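Local coordinates for oxidoreductase (Azotobacter vinelandii, PDB 7D5M) that binds NAD+ in a Rossmann-fold domain and, as an inositol dehydrogenase homolog, probably oxidises a hydroxyl of a polyol or sugar-like substrate, at the nicotinamide-adenine-dinucleotide site and the interface of chains A and B. Residues are numbered along the deposited sequence; one frame, centred on the assembly and turned at random. Chains: chain A/B, Oxidoreductase.

Contact 1: the nicotinamide-adenine-dinucleotide site. Residues chain A 17-20, 23-25, 45-48, 91-94, 97, 114-115, 141, 187, 190-191, 209, 333. With NAD (nicotinamide-adenine-dinucleotide), chain C.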
loop_
_atom_site.group_PDB
_atom_site.type_symbol
_atom_site.label_atom_id
_atom_site.label_comp_id
_atom_site.label_asym_id
_atom_site.label_seq_id
_atom_site.Cartn_x
_atom_site.Cartn_y
_atom_site.Cartn_z
ATOM N N VAL A 17 -21.844 31.511 13.534
ATOM C CA VAL A 17 -21.972 31.429 15.013
ATOM C C VAL A 17 -21.040 30.312 15.463
ATOM O O VAL A 17 -21.191 29.179 14.964
ATOM C CB VAL A 17 -23.424 31.186 15.459
ATOM C CG1 VAL A 17 -23.546 31.250 16.973
ATOM C CG2 VAL A 17 -24.378 32.172 14.814
ATOM N N GLY A 18 -20.078 30.655 16.319
ATOM C CA GLY A 18 -18.968 29.764 16.685
ATOM C C GLY A 18 -17.907 29.802 15.603
ATOM O O GLY A 18 -17.906 30.753 14.805
ATOM N N GLY A 19 -17.050 28.789 15.560
ATOM C CA GLY A 19 -15.918 28.744 14.622
ATOM C C GLY A 19 -14.873 29.795 14.950
ATOM O O GLY A 19 -14.179 30.237 14.025
ATOM N N GLY A 20 -14.734 30.155 16.225
ATOM C CA GLY A 20 -13.841 31.232 16.670
ATOM C C GLY A 20 -12.367 30.845 16.630
ATOM O O GLY A 20 -12.004 29.772 16.062
ATOM N N SER A 23 -11.155 27.322 17.619
ATOM C CA SER A 23 -12.039 26.199 17.201
ATOM C C SER A 23 -11.299 25.218 16.280
ATOM O O SER A 23 -10.377 25.626 15.563
ATOM C CB SER A 23 -13.307 26.690 16.552
ATOM O OG SER A 23 -13.027 27.254 15.284
ATOM N N GLN A 24 -11.737 23.958 16.272
ATOM C CA GLN A 24 -11.204 22.938 15.332
ATOM C C GLN A 24 -11.765 23.185 13.926
ATOM O O GLN A 24 -11.002 23.037 12.945
ATOM C CB GLN A 24 -11.588 21.531 15.781
ATOM C CG GLN A 24 -11.001 21.121 17.122
ATOM C CD GLN A 24 -11.196 19.641 17.354
ATOM O OE1 GLN A 24 -12.313 19.115 17.274
ATOM N NE2 GLN A 24 -10.104 18.943 17.619
ATOM N N ILE A 25 -13.057 23.488 13.808
ATOM C CA ILE A 25 -13.766 23.348 12.503
ATOM C C ILE A 25 -14.071 24.715 11.880
ATOM O O ILE A 25 -14.479 24.723 10.704
ATOM C CB ILE A 25 -15.028 22.467 12.643
ATOM C CG1 ILE A 25 -15.293 21.647 11.373
ATOM C CG2 ILE A 25 -16.249 23.282 13.053
ATOM C CD1 ILE A 25 -14.147 20.746 10.949
ATOM N N ALA A 45 -21.115 35.868 15.292
ATOM C CA ALA A 45 -20.997 35.703 16.758
ATOM C C ALA A 45 -20.025 34.544 16.975
ATOM O O ALA A 45 -20.469 33.397 17.104
ATOM C CB ALA A 45 -22.339 35.462 17.391
ATOM N N PHE A 46 -18.729 34.844 16.953
ATOM C CA PHE A 46 -17.658 33.852 16.688
ATOM C C PHE A 46 -17.285 33.044 17.935
ATOM O O PHE A 46 -16.727 31.957 17.764
ATOM C CB PHE A 46 -16.419 34.548 16.130
ATOM C CG PHE A 46 -16.601 35.072 14.730
ATOM C CD1 PHE A 46 -16.704 34.191 13.661
ATOM C CD2 PHE A 46 -16.724 36.430 14.486
ATOM C CE1 PHE A 46 -16.890 34.669 12.371
ATOM C CE2 PHE A 46 -16.916 36.907 13.197
ATOM C CZ PHE A 46 -16.992 36.025 12.142
ATOM N N ASP A 47 -17.558 33.538 19.142
ATOM C CA ASP A 47 -16.927 32.982 20.368
ATOM C C ASP A 47 -17.879 33.117 21.563
ATOM O O ASP A 47 -18.654 34.087 21.602
ATOM C CB ASP A 47 -15.579 33.676 20.578
ATOM C CG ASP A 47 -14.555 32.902 21.386
ATOM O OD1 ASP A 47 -14.914 32.426 22.481
ATOM O OD2 ASP A 47 -13.391 32.786 20.914
ATOM N N ILE A 48 -17.797 32.181 22.516
ATOM C CA ILE A 48 -18.502 32.279 23.828
ATOM C C ILE A 48 -17.935 33.465 24.615
ATOM O O ILE A 48 -18.672 34.028 25.436
ATOM C CB ILE A 48 -18.414 30.962 24.632
ATOM C CG1 ILE A 48 -19.329 30.981 25.863
ATOM C CG2 ILE A 48 -16.978 30.633 25.021
ATOM C CD1 ILE A 48 -20.809 30.990 25.533
ATOM N N ALA A 91 -21.432 26.555 13.958
ATOM C CA ALA A 91 -20.239 25.735 14.269
ATOM C C ALA A 91 -19.971 25.802 15.768
ATOM O O ALA A 91 -18.799 25.775 16.168
ATOM C CB ALA A 91 -19.061 26.216 13.467
ATOM N N THR A 92 -21.035 25.880 16.564
ATOM C CA THR A 92 -20.963 25.867 18.042
ATOM C C THR A 92 -20.919 24.416 18.495
ATOM O O THR A 92 -21.067 23.500 17.696
ATOM C CB THR A 92 -22.148 26.622 18.648
ATOM O OG1 THR A 92 -23.332 26.032 18.107
ATOM C CG2 THR A 92 -22.110 28.107 18.360
ATOM N N PRO A 93 -20.679 24.148 19.788
ATOM C CA PRO A 93 -20.865 22.792 20.308
ATOM C C PRO A 93 -22.313 22.303 20.133
ATOM O O PRO A 93 -23.222 23.107 20.019
ATOM C CB PRO A 93 -20.454 22.915 21.777
ATOM C CG PRO A 93 -19.540 24.129 21.808
ATOM C CD PRO A 93 -20.137 25.078 20.786
ATOM N N ASN A 94 -22.480 20.982 20.142
ATOM C CA ASN A 94 -23.702 20.256 19.706
ATOM C C ASN A 94 -24.939 20.768 20.447
ATOM O O ASN A 94 -25.989 20.879 19.795
ATOM C CB ASN A 94 -23.574 18.754 19.946
ATOM C CG ASN A 94 -22.465 18.132 19.134
ATOM O OD1 ASN A 94 -21.925 18.761 18.229
ATOM N ND2 ASN A 94 -22.114 16.897 19.468
ATOM N N HIS A 97 -27.002 23.694 18.793
ATOM C CA HIS A 97 -27.371 23.617 17.351
ATOM C C HIS A 97 -28.875 23.846 17.180
ATOM O O HIS A 97 -29.267 24.595 16.282
ATOM C CB HIS A 97 -26.985 22.273 16.737
ATOM C CG HIS A 97 -25.517 22.083 16.585
ATOM N ND1 HIS A 97 -24.998 20.973 15.967
ATOM C CD2 HIS A 97 -24.468 22.845 16.963
ATOM C CE1 HIS A 97 -23.684 21.045 15.979
ATOM N NE2 HIS A 97 -23.330 22.188 16.575
ATOM N N GLU A 114 -23.661 22.470 11.610
ATOM C CA GLU A 114 -22.689 21.403 11.922
ATOM C C GLU A 114 -23.438 20.171 12.418
ATOM O O GLU A 114 -24.490 20.314 13.070
ATOM C CB GLU A 114 -21.670 21.883 12.943
ATOM C CG GLU A 114 -20.375 22.268 12.304
ATOM C CD GLU A 114 -19.776 21.211 11.390
ATOM O OE1 GLU A 114 -20.369 20.107 11.242
ATOM O OE2 GLU A 114 -18.742 21.499 10.816
ATOM N N LYS A 115 -22.933 18.989 12.071
ATOM C CA LYS A 115 -23.512 17.721 12.574
ATOM C C LYS A 115 -23.157 17.614 14.056
ATOM O O LYS A 115 -22.092 18.063 14.462
ATOM C CB LYS A 115 -23.013 16.542 11.738
ATOM C CG LYS A 115 -21.501 16.388 11.693
ATOM C CD LYS A 115 -21.058 14.956 11.525
ATOM C CE LYS A 115 -20.678 14.280 12.828
ATOM N NZ LYS A 115 -19.578 15.003 13.513
ATOM N N THR A 141 -22.986 19.602 7.327
ATOM C CA THR A 141 -21.580 19.463 6.850
ATOM C C THR A 141 -21.114 18.014 7.015
ATOM O O THR A 141 -20.097 17.770 7.703
ATOM C CB THR A 141 -20.675 20.540 7.463
ATOM O OG1 THR A 141 -21.067 20.790 8.801
ATOM C CG2 THR A 141 -20.752 21.852 6.719
ATOM N N ALA A 187 -12.060 20.711 23.176
ATOM C CA ALA A 187 -12.893 20.147 22.083
ATOM C C ALA A 187 -13.332 18.719 22.434
ATOM O O ALA A 187 -14.511 18.377 22.173
ATOM C CB ALA A 187 -12.157 20.197 20.762
ATOM N N TRP A 190 -15.914 18.698 25.930
ATOM C CA TRP A 190 -17.379 18.938 25.789
ATOM C C TRP A 190 -18.041 17.736 25.095
ATOM O O TRP A 190 -19.209 17.447 25.422
ATOM C CB TRP A 190 -17.713 20.303 25.143
ATOM C CG TRP A 190 -17.434 20.497 23.680
ATOM C CD1 TRP A 190 -16.465 21.288 23.131
ATOM C CD2 TRP A 190 -18.187 19.970 22.573
ATOM N NE1 TRP A 190 -16.540 21.269 21.764
ATOM C CE2 TRP A 190 -17.587 20.466 21.392
ATOM C CE3 TRP A 190 -19.296 19.120 22.456
ATOM C CZ2 TRP A 190 -18.055 20.133 20.124
ATOM C CZ3 TRP A 190 -19.756 18.795 21.201
ATOM C CH2 TRP A 190 -19.146 19.298 20.053
ATOM N N ARG A 191 -17.309 17.012 24.242
ATOM C CA ARG A 191 -17.844 15.846 23.483
ATOM C C ARG A 191 -18.144 14.659 24.411
ATOM O O ARG A 191 -18.927 13.776 23.988
ATOM C CB ARG A 191 -16.870 15.406 22.385
ATOM C CG ARG A 191 -16.980 16.205 21.094
ATOM C CD ARG A 191 -15.886 15.803 20.127
ATOM N NE ARG A 191 -16.024 16.354 18.781
ATOM C CZ ARG A 191 -15.644 17.575 18.408
ATOM N NH1 ARG A 191 -15.130 18.422 19.287
ATOM N NH2 ARG A 191 -15.796 17.950 17.147
ATOM N N HIS A 209 -20.764 9.813 9.867
ATOM C CA HIS A 209 -20.079 10.226 8.614
ATOM C C HIS A 209 -20.170 9.125 7.557
ATOM O O HIS A 209 -20.698 9.366 6.470
ATOM C CB HIS A 209 -18.653 10.688 8.890
ATOM C CG HIS A 209 -18.557 12.116 9.301
ATOM N ND1 HIS A 209 -19.034 13.148 8.516
ATOM C CD2 HIS A 209 -18.022 12.683 10.404
ATOM C CE1 HIS A 209 -18.775 14.298 9.111
ATOM N NE2 HIS A 209 -18.165 14.044 10.286
ATOM N N TRP A 333 -15.321 19.951 0.978
ATOM C CA TRP A 333 -16.161 20.953 1.687
ATOM C C TRP A 333 -16.561 22.088 0.741
ATOM O O TRP A 333 -17.705 22.578 0.860
ATOM C CB TRP A 333 -15.455 21.504 2.915
ATOM C CG TRP A 333 -15.587 20.639 4.120
ATOM C CD1 TRP A 333 -15.161 19.353 4.298
ATOM C CD2 TRP A 333 -16.181 21.049 5.358
ATOM N NE1 TRP A 333 -15.459 18.935 5.567
ATOM C CE2 TRP A 333 -16.081 19.955 6.239
ATOM C CE3 TRP A 333 -16.791 22.232 5.795
ATOM C CZ2 TRP A 333 -16.580 20.010 7.540
ATOM C CZ3 TRP A 333 -17.274 22.285 7.083
ATOM C CH2 TRP A 333 -17.181 21.179 7.936
HETATM P PA NAD C . -14.643 23.603 19.397
HETATM O O1A NAD C . -14.919 23.468 20.862
HETATM O O2A NAD C . -13.271 23.354 18.855
HETATM O O5B NAD C . -15.137 25.055 18.919
HETATM C C5B NAD C . -16.324 25.702 19.474
HETATM C C4B NAD C . -16.312 27.145 19.032
HETATM O O4B NAD C . -17.620 27.741 19.226
HETATM C C3B NAD C . -15.341 28.053 19.797
HETATM O O3B NAD C . -14.841 29.058 18.927
HETATM C C2B NAD C . -16.246 28.631 20.890
HETATM O O2B NAD C . -15.785 29.834 21.462
HETATM C C1B NAD C . -17.502 28.871 20.066
HETATM N N9A NAD C . -18.734 28.973 20.834
HETATM C C8A NAD C . -19.146 28.125 21.829
HETATM N N7A NAD C . -20.335 28.417 22.296
HETATM C C5A NAD C . -20.741 29.512 21.551
HETATM C C6A NAD C . -21.927 30.274 21.565
HETATM N N6A NAD C . -22.963 30.018 22.368
HETATM N N1A NAD C . -22.019 31.296 20.679
HETATM C C2A NAD C . -20.974 31.539 19.873
HETATM N N3A NAD C . -19.818 30.882 19.761
HETATM C C4A NAD C . -19.762 29.866 20.640
HETATM O O3 NAD C . -15.641 22.632 18.574
HETATM P PN NAD C . -15.450 21.971 17.105
HETATM O O1N NAD C . -14.639 20.710 17.221
HETATM O O2N NAD C . -14.990 23.036 16.155
HETATM O O5D NAD C . -16.949 21.529 16.749
HETATM C C5D NAD C . -18.011 22.480 16.643
HETATM C C4D NAD C . -19.139 21.773 15.942
HETATM O O4D NAD C . -18.655 21.275 14.668
HETATM C C3D NAD C . -19.674 20.545 16.688
HETATM O O3D NAD C . -21.069 20.432 16.477
HETATM C C2D NAD C . -18.906 19.385 16.043
HETATM O O2D NAD C . -19.592 18.144 16.125
HETATM C C1D NAD C . -18.839 19.868 14.593
HETATM N N1N NAD C . -17.716 19.290 13.794
HETATM C C2N NAD C . -17.990 18.719 12.570
HETATM C C3N NAD C . -16.975 18.124 11.819
HETATM C C7N NAD C . -17.326 17.664 10.420
HETATM O O7N NAD C . -18.383 18.055 9.911
HETATM N N7N NAD C . -16.456 16.880 9.791
HETATM C C4N NAD C . -15.701 18.002 12.381
HETATM C C5N NAD C . -15.444 18.570 13.629
HETATM C C6N NAD C . -16.422 19.329 14.234
HETATM O O HOH W 1 -16.179 16.449 6.967
HETATM O O HOH W 2 -12.618 30.182 20.151
HETATM O O HOH W 3 -16.257 25.696 15.844
#
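NAD lies extended across a Rossmann-type cleft that hides 765 of its 859 Å². Backbone N-H groups of the Rossmann glycine loop and the residues following it take the adenosine ribose and both phosphates: A:Gly20 N bonds the ribose 3'-hydroxyl O3B at 2.9 Å, A:Gln24 N meets O2A and A:Ile25 N meets O2N. The guanidinium of A:Arg191, extended from CG to NE, grips one oxygen of the nicotinamide-side phosphate, O1N, end-on through NH1 and NH2 and in its plane; NH2 to O1N is 3.0 Å, a salt bridge. A:Ala187 O, accepting from NH1 at the guanidinium edge, fixes its rotation. Beside it, the indole of A:Trp190 stands with its edge to the diphosphate, NE1 bonding O1A at 2.9 Å, while A:Pro93 CB packs on one of its faces. Hydroxyls of the nicotinamide ribose are read by acceptors: A:Asn94 OD1 takes O3D at 2.6 Å, nearly along its C=O axis, and O2D on a lone pair in the carbonyl plane, and A:Lys115 O receives both as well. On the adenosine ribose, A:Asp47 OD1 lies 2.9 Å from O2B, a hydrogen bond from the 2'-hydroxyl; a carboxylate here is the usual mark of NAD over NADP preference. Apolar packing holds the rings. A:Thr92 turns CG2, anti to its carbonyl carbon, onto the adenine face, 3.6 Å from the centroid of the six-membered ring. A:Ile25 lays CG1 over the nicotinamide face at 3.7 Å from the centroid. The carboxylate of A:Glu114, bent at chi2 (-52°), approaches C2N and is held through OE1 by A:Lys115 N and A:Thr141 OG1; its charge may stabilise the oxidised ring. As modelled, water 1 links the carboxamide N7N to A:Trp333 NE1, but O7N faces A:Thr141 O at 2.8 Å, suggesting that the carboxamide O and N may be exchanged. The site fixes the cofactor with its nicotinamide placed, probably, for hydride transfer near A:Lys115 and A:His209.

Contact 2: the interface of chains A and B. Residues chain A 166-167, 169, 247, 253-255, 257; chain B 229, 231, 233, 243, 245, 259.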
loop_
_atom_site.group_PDB
_atom_site.type_symbol
_atom_site.label_atom_id
_atom_site.label_comp_id
_atom_site.label_asym_id
_atom_site.label_seq_id
_atom_site.Cartn_x
_atom_site.Cartn_y
_atom_site.Cartn_z
ATOM N N ARG A 166 -25.249 -6.742 -1.123
ATOM C CA ARG A 166 -25.348 -7.754 -0.044
ATOM C C ARG A 166 -24.924 -7.141 1.288
ATOM O O ARG A 166 -25.601 -7.384 2.294
ATOM C CB ARG A 166 -24.501 -8.978 -0.408
ATOM C CG ARG A 166 -25.091 -9.754 -1.578
ATOM C CD ARG A 166 -24.280 -10.949 -2.030
ATOM N NE ARG A 166 -25.058 -11.789 -2.928
ATOM C CZ ARG A 166 -24.583 -12.809 -3.628
ATOM N NH1 ARG A 166 -23.299 -13.114 -3.588
ATOM N NH2 ARG A 166 -25.401 -13.515 -4.388
ATOM N N MET A 167 -23.815 -6.410 1.306
ATOM C CA MET A 167 -23.277 -5.842 2.567
ATOM C C MET A 167 -22.755 -4.429 2.367
ATOM O O MET A 167 -22.220 -4.115 1.288
ATOM C CB MET A 167 -22.135 -6.685 3.120
ATOM C CG MET A 167 -22.607 -7.930 3.773
ATOM S SD MET A 167 -21.299 -9.119 3.691
ATOM C CE MET A 167 -21.647 -9.639 2.017
ATOM N N HIS A 169 -20.193 -2.186 4.694
ATOM C CA HIS A 169 -19.235 -2.191 5.830
ATOM C C HIS A 169 -18.652 -0.792 5.992
ATOM O O HIS A 169 -17.962 -0.320 5.085
ATOM C CB HIS A 169 -18.172 -3.266 5.632
ATOM C CG HIS A 169 -18.716 -4.616 5.917
ATOM N ND1 HIS A 169 -17.923 -5.657 6.328
ATOM C CD2 HIS A 169 -19.984 -5.073 5.912
ATOM C CE1 HIS A 169 -18.676 -6.721 6.509
ATOM N NE2 HIS A 169 -19.943 -6.396 6.256
ATOM N N LEU A 247 -24.868 -3.235 14.033
ATOM C CA LEU A 247 -25.238 -4.212 12.995
ATOM C C LEU A 247 -26.671 -3.915 12.548
ATOM O O LEU A 247 -27.563 -3.692 13.417
ATOM C CB LEU A 247 -25.079 -5.626 13.554
ATOM C CG LEU A 247 -25.272 -6.745 12.537
ATOM C CD1 LEU A 247 -24.208 -6.699 11.450
ATOM C CD2 LEU A 247 -25.248 -8.096 13.232
ATOM N N GLY A 253 -32.779 -7.714 2.641
ATOM C CA GLY A 253 -31.905 -8.764 3.199
ATOM C C GLY A 253 -30.433 -8.374 3.281
ATOM O O GLY A 253 -29.681 -9.126 3.936
ATOM N N ALA A 254 -30.013 -7.261 2.673
ATOM C CA ALA A 254 -28.617 -6.770 2.787
ATOM C C ALA A 254 -28.308 -6.474 4.260
ATOM O O ALA A 254 -29.237 -6.183 5.032
ATOM C CB ALA A 254 -28.369 -5.560 1.915
ATOM N N MET A 255 -27.040 -6.575 4.646
ATOM C CA MET A 255 -26.577 -6.300 6.030
ATOM C C MET A 255 -25.671 -5.071 6.024
ATOM O O MET A 255 -24.961 -4.848 5.028
ATOM C CB MET A 255 -25.805 -7.490 6.608
ATOM C CG MET A 255 -26.626 -8.764 6.694
ATOM S SD MET A 255 -28.074 -8.601 7.782
ATOM C CE MET A 255 -27.303 -8.556 9.394
ATOM N N LEU A 257 -22.845 -2.841 8.658
ATOM C CA LEU A 257 -22.035 -2.857 9.886
ATOM C C LEU A 257 -21.355 -1.504 9.996
ATOM O O LEU A 257 -20.775 -1.078 8.985
ATOM C CB LEU A 257 -21.016 -3.990 9.783
ATOM C CG LEU A 257 -19.993 -4.066 10.914
ATOM C CD1 LEU A 257 -20.649 -4.400 12.241
ATOM C CD2 LEU A 257 -18.920 -5.086 10.573
ATOM N N SER B 229 -24.946 -13.243 13.941
ATOM C CA SER B 229 -25.924 -13.041 12.859
ATOM C C SER B 229 -25.315 -13.602 11.572
ATOM O O SER B 229 -24.207 -13.173 11.207
ATOM C CB SER B 229 -26.279 -11.586 12.766
ATOM O OG SER B 229 -26.787 -11.291 11.489
ATOM N N GLN B 231 -25.945 -15.221 7.389
ATOM C CA GLN B 231 -26.757 -15.102 6.158
ATOM C C GLN B 231 -26.322 -16.163 5.152
ATOM O O GLN B 231 -25.131 -16.546 5.128
ATOM C CB GLN B 231 -26.623 -13.703 5.554
ATOM C CG GLN B 231 -26.919 -12.577 6.533
ATOM C CD GLN B 231 -25.758 -12.259 7.443
ATOM O OE1 GLN B 231 -24.606 -12.238 7.015
ATOM N NE2 GLN B 231 -26.061 -11.974 8.702
ATOM N N PHE B 233 -26.431 -15.705 1.420
ATOM C CA PHE B 233 -26.672 -14.759 0.299
ATOM C C PHE B 233 -26.916 -15.551 -0.986
ATOM O O PHE B 233 -27.776 -15.151 -1.789
ATOM C CB PHE B 233 -25.543 -13.739 0.193
ATOM C CG PHE B 233 -25.639 -12.637 1.218
ATOM C CD1 PHE B 233 -26.660 -11.694 1.158
ATOM C CD2 PHE B 233 -24.717 -12.540 2.246
ATOM C CE1 PHE B 233 -26.749 -10.683 2.101
ATOM C CE2 PHE B 233 -24.818 -11.536 3.199
ATOM C CZ PHE B 233 -25.827 -10.601 3.120
ATOM N N ASN B 243 -21.865 -15.911 4.977
ATOM C CA ASN B 243 -21.455 -14.638 5.614
ATOM C C ASN B 243 -21.896 -14.675 7.068
ATOM O O ASN B 243 -23.000 -15.187 7.330
ATOM C CB ASN B 243 -22.066 -13.449 4.879
ATOM C CG ASN B 243 -21.394 -12.154 5.268
ATOM O OD1 ASN B 243 -20.247 -11.924 4.892
ATOM N ND2 ASN B 243 -22.088 -11.321 6.031
ATOM N N TYR B 245 -21.418 -12.413 11.116
ATOM C CA TYR B 245 -20.868 -11.452 12.093
ATOM C C TYR B 245 -20.959 -12.082 13.471
ATOM O O TYR B 245 -22.083 -12.375 13.925
ATOM C CB TYR B 245 -21.644 -10.137 12.067
ATOM C CG TYR B 245 -21.756 -9.574 10.682
ATOM C CD1 TYR B 245 -20.741 -8.794 10.154
ATOM C CD2 TYR B 245 -22.858 -9.850 9.886
ATOM C CE1 TYR B 245 -20.825 -8.290 8.868
ATOM C CE2 TYR B 245 -22.950 -9.365 8.598
ATOM C CZ TYR B 245 -21.935 -8.572 8.092
ATOM O OH TYR B 245 -22.017 -8.100 6.815
ATOM N N TRP B 259 -15.651 -11.275 11.362
ATOM C CA TRP B 259 -16.380 -11.278 10.076
ATOM C C TRP B 259 -15.915 -12.486 9.260
ATOM O O TRP B 259 -14.740 -12.520 8.861
ATOM C CB TRP B 259 -16.193 -9.949 9.336
ATOM C CG TRP B 259 -16.836 -9.952 7.988
ATOM C CD1 TRP B 259 -17.983 -10.596 7.624
ATOM C CD2 TRP B 259 -16.370 -9.270 6.812
ATOM N NE1 TRP B 259 -18.260 -10.369 6.301
ATOM C CE2 TRP B 259 -17.286 -9.557 5.780
ATOM C CE3 TRP B 259 -15.281 -8.431 6.542
ATOM C CZ2 TRP B 259 -17.136 -9.035 4.498
ATOM C CZ3 TRP B 259 -15.132 -7.915 5.275
ATOM C CH2 TRP B 259 -16.051 -8.215 4.266
#
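Strands 165-173, 243-250 and 255-261 of chain A present their side chains to strands 223-231, 243-250 and 255-261 of chain B, so two beta-sheet surfaces meet through side chains, with B:Phe233 on a loop. This patch of a two-fold symmetric interface in the deposited assembly probably serves subunit pairing, which the structure alone does not prove. A hydrogen-bonded network runs through aromatic rings. A:His169 and B:Tyr245 reach tip to tip, and the imidazole NE2 is hydrogen-bonded to the phenol OH at 2.7 Å, nearly straight at 166°, with the OH in the imidazole plane. The same imidazole drives its CE1 corner into the indole of B:Trp259, edge-to-face with planes 58° apart and the imidazole centroid 4.2 Å from that of the indole six-membered ring. B:Trp259 holds CG anti to its backbone N (chi1 176°), and its NE1 donates to a lone pair of B:Asn243 OD1 at 2.9 Å. B:Asn243 ND2 in turn donates to B:Gln231 OE1, so the amide's rotation is fixed from both ends. An alanine in place of B:Trp259 would probably leave the A:His169 imidazole without its aromatic backing and B:Asn243 OD1 without its indole donor, loosening the rotation of both groups. Mostly carbon contacts surround this network. A:Leu247 sets CD1 over one face of the B:Tyr245 ring, 3.9 Å from its centroid, while A:Met255, bent at chi2 and chi3, crosses B:Gln231 obliquely with CG against the amide carbon. A:Arg166, extended, slides antiparallel past B:Phe233, its CB over one ring face and B:Gln231 CB on the other. A:Met167 meets B:Asn243 tip to tip, its thioether SD lying 3.4 Å from the amide carbon CG.

The centres of contact 1 and contact 2 lie about 35 Å apart, and the two share no residue. Contact 1 is built largely from the Rossmann-type half, completed by helices 186-191, 202-217 and 329-349, whereas contact 2 rests on sheet strands of the other half. Strand 165-173 of contact 2 is followed, after the 3-10 helix 181-183, by helix 186-191, which carries A:Trp190 and A:Arg191 of contact 1. Pairing through the sheet leaves the cofactor sites well away from this patch, and its two-fold symmetry repeats each contact with the chains exchanged. The deposited assembly holds four copies; the structure alone does not show coupling between sites.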